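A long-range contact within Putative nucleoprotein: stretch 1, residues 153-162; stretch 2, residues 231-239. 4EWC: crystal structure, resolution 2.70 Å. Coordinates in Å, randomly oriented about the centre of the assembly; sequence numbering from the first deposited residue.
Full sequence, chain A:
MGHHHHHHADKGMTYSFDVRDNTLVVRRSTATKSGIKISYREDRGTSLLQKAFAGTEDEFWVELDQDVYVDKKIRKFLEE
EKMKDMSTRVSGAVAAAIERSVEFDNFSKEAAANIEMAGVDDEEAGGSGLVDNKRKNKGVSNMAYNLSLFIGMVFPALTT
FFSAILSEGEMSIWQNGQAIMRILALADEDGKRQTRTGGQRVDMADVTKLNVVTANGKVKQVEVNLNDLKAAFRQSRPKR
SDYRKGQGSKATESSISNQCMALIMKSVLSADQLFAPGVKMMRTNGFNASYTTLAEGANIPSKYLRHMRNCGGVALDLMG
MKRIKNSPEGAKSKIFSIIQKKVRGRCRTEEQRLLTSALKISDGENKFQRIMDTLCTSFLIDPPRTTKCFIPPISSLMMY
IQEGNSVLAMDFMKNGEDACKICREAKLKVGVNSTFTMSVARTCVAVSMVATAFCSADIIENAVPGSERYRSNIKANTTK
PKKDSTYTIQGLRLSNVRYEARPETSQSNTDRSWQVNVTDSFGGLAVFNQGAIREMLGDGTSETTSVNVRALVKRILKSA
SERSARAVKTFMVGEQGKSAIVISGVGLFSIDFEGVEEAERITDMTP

Stretch 1 153-162: MVFPALTTFF
Stretch 2 231-239: AAFRQSRPK

Stretch 1 is helical from Met153 onward, continuing a helix begun earlier, with a kink where the nitrogen of Pro156 has no bond to the preceding turn. Stretch 2 is the end of a helix, 231-236, followed by an extended tail. The helix axes run roughly antiparallel, at 148° between N-to-C directions and 9.3 Å at closest approach. No hydrogen bond crosses the contact, which buries 386 Å² summed over both sides.

At Ala232 the CA-to-CB bond points toward stretch 1, and CB lies 4.2 Å from CD2 of Phe161 (chi1 -172°, chi2 -81°), an apolar contact oblique to the ring. Phe233 (chi1 175°, chi2 56°) starts sideways, but its ring reaches across: Phe233 CE1 is 3.8 Å from Val154 CG2, which sits at the ring edge, near its plane. Arg234 and Gln235 are out of reach.

The CA-to-CB bond of Ser236 (chi1 -62°, m) points toward stretch 1, and that of Ala157 toward stretch 2. Ser236 OG donates to Ala232 O at 2.7 Å, one turn back, using the hydroxyl proton within the helix; the same OG lies 3.2 Å from Ala157 CB, a methyl offering no hydrogen-bonding group. Ser236 O lies 3.1 Å from Met153 CE, a tight van der Waals contact.

Arg237 N still bonds to Phe233 O (3.0 Å), but its phi/psi of -73/160° leaves the helix. The nearest CA atoms across the contact are those of Arg237 and Val154, 5.3 Å apart. Arg237 CB touches Val154 CG2 at 3.7 Å although CA-to-CB points away overall; the side chain continues p, t, t to partners elsewhere in the structure. Val154 is t.

Pro238 (-61/152°, C-gamma exo) extends the tail past Met153, a selenomethionine with chi angles -76°, -179° and 69°. Met153 SE lies 3.7 Å from Pro238 CA and makes an apolar contact with Pro238 CB at 3.9 Å.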

# COMPACT_ATOMS: atom_id res chain seq x y z
N MSE A 153 33.29 19.50 6.68
CA MSE A 153 34.04 20.44 7.51
C MSE A 153 33.34 20.76 8.82
O MSE A 153 33.99 20.94 9.85
CB MSE A 153 34.38 21.74 6.75
CG MSE A 153 35.53 21.55 5.77
SE MSE A 153 35.97 23.21 4.85
CE MSE A 153 36.70 24.17 6.35
N VAL A 154 32.01 20.82 8.79
CA VAL A 154 31.24 21.19 9.96
C VAL A 154 31.06 20.01 10.92
O VAL A 154 31.32 20.15 12.12
CB VAL A 154 29.88 21.85 9.56
CG1 VAL A 154 28.93 22.07 10.77
CG2 VAL A 154 30.12 23.18 8.82
N PHE A 155 30.66 18.85 10.41
CA PHE A 155 30.43 17.67 11.28
C PHE A 155 31.61 17.25 12.20
O PHE A 155 31.38 16.97 13.38
CB PHE A 155 29.85 16.48 10.49
CG PHE A 155 28.37 16.59 10.23
CD1 PHE A 155 27.82 17.77 9.73
CD2 PHE A 155 27.51 15.51 10.47
CE1 PHE A 155 26.44 17.89 9.50
CE2 PHE A 155 26.13 15.61 10.23
CZ PHE A 155 25.60 16.80 9.75
N PRO A 156 32.85 17.21 11.67
CA PRO A 156 33.98 16.94 12.58
C PRO A 156 34.05 17.96 13.73
O PRO A 156 34.28 17.58 14.87
CB PRO A 156 35.21 17.07 11.69
CG PRO A 156 34.70 16.69 10.32
CD PRO A 156 33.29 17.22 10.26
N ALA A 157 33.81 19.23 13.42
CA ALA A 157 33.82 20.28 14.44
C ALA A 157 32.71 20.09 15.45
O ALA A 157 32.86 20.45 16.62
CB ALA A 157 33.72 21.64 13.80
N LEU A 158 31.58 19.53 15.00
CA LEU A 158 30.52 19.18 15.92
C LEU A 158 30.92 17.97 16.76
O LEU A 158 30.58 17.90 17.93
CB LEU A 158 29.21 18.87 15.17
CG LEU A 158 28.53 20.00 14.41
CD1 LEU A 158 27.36 19.42 13.62
CD2 LEU A 158 28.07 21.10 15.37
N THR A 159 31.64 17.02 16.15
CA THR A 159 32.07 15.87 16.90
C THR A 159 32.96 16.33 18.05
O THR A 159 32.77 15.93 19.20
CB THR A 159 32.83 14.84 16.05
OG1 THR A 159 31.90 14.09 15.27
CG2 THR A 159 33.61 13.87 16.97
N THR A 160 33.90 17.22 17.73
CA THR A 160 34.86 17.75 18.68
C THR A 160 34.24 18.59 19.80
O THR A 160 34.54 18.40 21.00
CB THR A 160 35.95 18.54 17.96
OG1 THR A 160 36.84 17.62 17.31
CG2 THR A 160 36.72 19.44 18.91
N PHE A 161 33.38 19.51 19.42
CA PHE A 161 32.68 20.33 20.41
C PHE A 161 31.93 19.47 21.40
O PHE A 161 32.06 19.66 22.61
CB PHE A 161 31.74 21.31 19.73
CG PHE A 161 31.14 22.32 20.67
CD1 PHE A 161 30.05 21.99 21.47
CD2 PHE A 161 31.66 23.60 20.76
CE1 PHE A 161 29.50 22.91 22.33
CE2 PHE A 161 31.11 24.53 21.63
CZ PHE A 161 30.03 24.18 22.41
N PHE A 162 31.15 18.51 20.91
CA PHE A 162 30.28 17.76 21.81
C PHE A 162 30.95 16.64 22.60
O PHE A 162 30.31 16.00 23.43
CB PHE A 162 29.00 17.31 21.08
CG PHE A 162 28.08 18.45 20.79
CD1 PHE A 162 27.12 18.82 21.71
CD2 PHE A 162 28.21 19.19 19.62
CE1 PHE A 162 26.27 19.90 21.45
CE2 PHE A 162 27.38 20.27 19.36
CZ PHE A 162 26.41 20.62 20.27
N ALA A 231 30.80 30.34 17.52
CA ALA A 231 32.18 30.64 17.12
C ALA A 231 32.88 29.46 16.47
O ALA A 231 33.60 29.62 15.47
CB ALA A 231 32.99 31.15 18.33
N ALA A 232 32.68 28.27 17.03
CA ALA A 232 33.26 27.04 16.53
C ALA A 232 32.72 26.75 15.13
O ALA A 232 33.47 26.42 14.20
CB ALA A 232 32.95 25.89 17.47
N PHE A 233 31.41 26.88 15.00
CA PHE A 233 30.74 26.75 13.71
C PHE A 233 31.27 27.76 12.67
O PHE A 233 31.73 27.36 11.60
CB PHE A 233 29.22 26.85 13.90
CG PHE A 233 28.45 26.85 12.61
CD1 PHE A 233 28.61 25.81 11.71
CD2 PHE A 233 27.55 27.87 12.31
CE1 PHE A 233 27.89 25.79 10.52
CE2 PHE A 233 26.82 27.86 11.13
CZ PHE A 233 26.98 26.83 10.23
N ARG A 234 31.22 29.05 12.98
CA ARG A 234 31.64 30.11 12.04
C ARG A 234 33.09 29.97 11.53
O ARG A 234 33.43 30.44 10.45
CB ARG A 234 31.45 31.48 12.67
CG ARG A 234 30.03 31.80 13.08
CD ARG A 234 29.12 31.92 11.88
NE ARG A 234 27.70 32.05 12.26
CZ ARG A 234 27.07 33.21 12.42
NH1 ARG A 234 27.72 34.35 12.24
NH2 ARG A 234 25.79 33.22 12.76
N GLN A 235 33.95 29.34 12.33
CA GLN A 235 35.34 29.18 11.97
C GLN A 235 35.60 27.88 11.26
O GLN A 235 36.50 27.79 10.42
CB GLN A 235 36.20 29.22 13.23
CG GLN A 235 36.21 30.57 13.84
CD GLN A 235 37.41 30.79 14.72
OE1 GLN A 235 38.15 29.85 15.03
NE2 GLN A 235 37.63 32.04 15.12
N SER A 236 34.84 26.86 11.63
CA SER A 236 35.03 25.55 11.06
C SER A 236 34.44 25.42 9.68
O SER A 236 34.91 24.60 8.90
CB SER A 236 34.43 24.48 11.96
OG SER A 236 35.07 24.48 13.22
N ARG A 237 33.41 26.19 9.38
CA ARG A 237 32.68 25.97 8.14
C ARG A 237 33.47 26.43 6.91
O ARG A 237 34.40 27.22 7.05
CB ARG A 237 31.30 26.62 8.22
CG ARG A 237 31.33 28.11 8.40
CD ARG A 237 29.94 28.67 8.58
NE ARG A 237 30.01 30.12 8.65
CZ ARG A 237 28.97 30.93 8.72
NH1 ARG A 237 27.73 30.45 8.75
NH2 ARG A 237 29.17 32.23 8.78
N PRO A 238 33.11 25.93 5.71
CA PRO A 238 33.94 26.28 4.55
C PRO A 238 33.96 27.78 4.30
O PRO A 238 33.01 28.49 4.68
CB PRO A 238 33.24 25.55 3.38
CG PRO A 238 32.37 24.52 4.02
CD PRO A 238 31.94 25.12 5.32
N LYS A 239 35.05 28.26 3.69
CA LYS A 239 35.20 29.67 3.35
C LYS A 239 34.58 29.91 1.99
O LYS A 239 34.31 28.97 1.25
CB LYS A 239 36.67 30.07 3.33
CG LYS A 239 37.43 29.92 4.65
CD LYS A 239 36.97 30.94 5.69
CE LYS A 239 36.37 30.23 6.91
NZ LYS A 239 36.08 31.13 8.06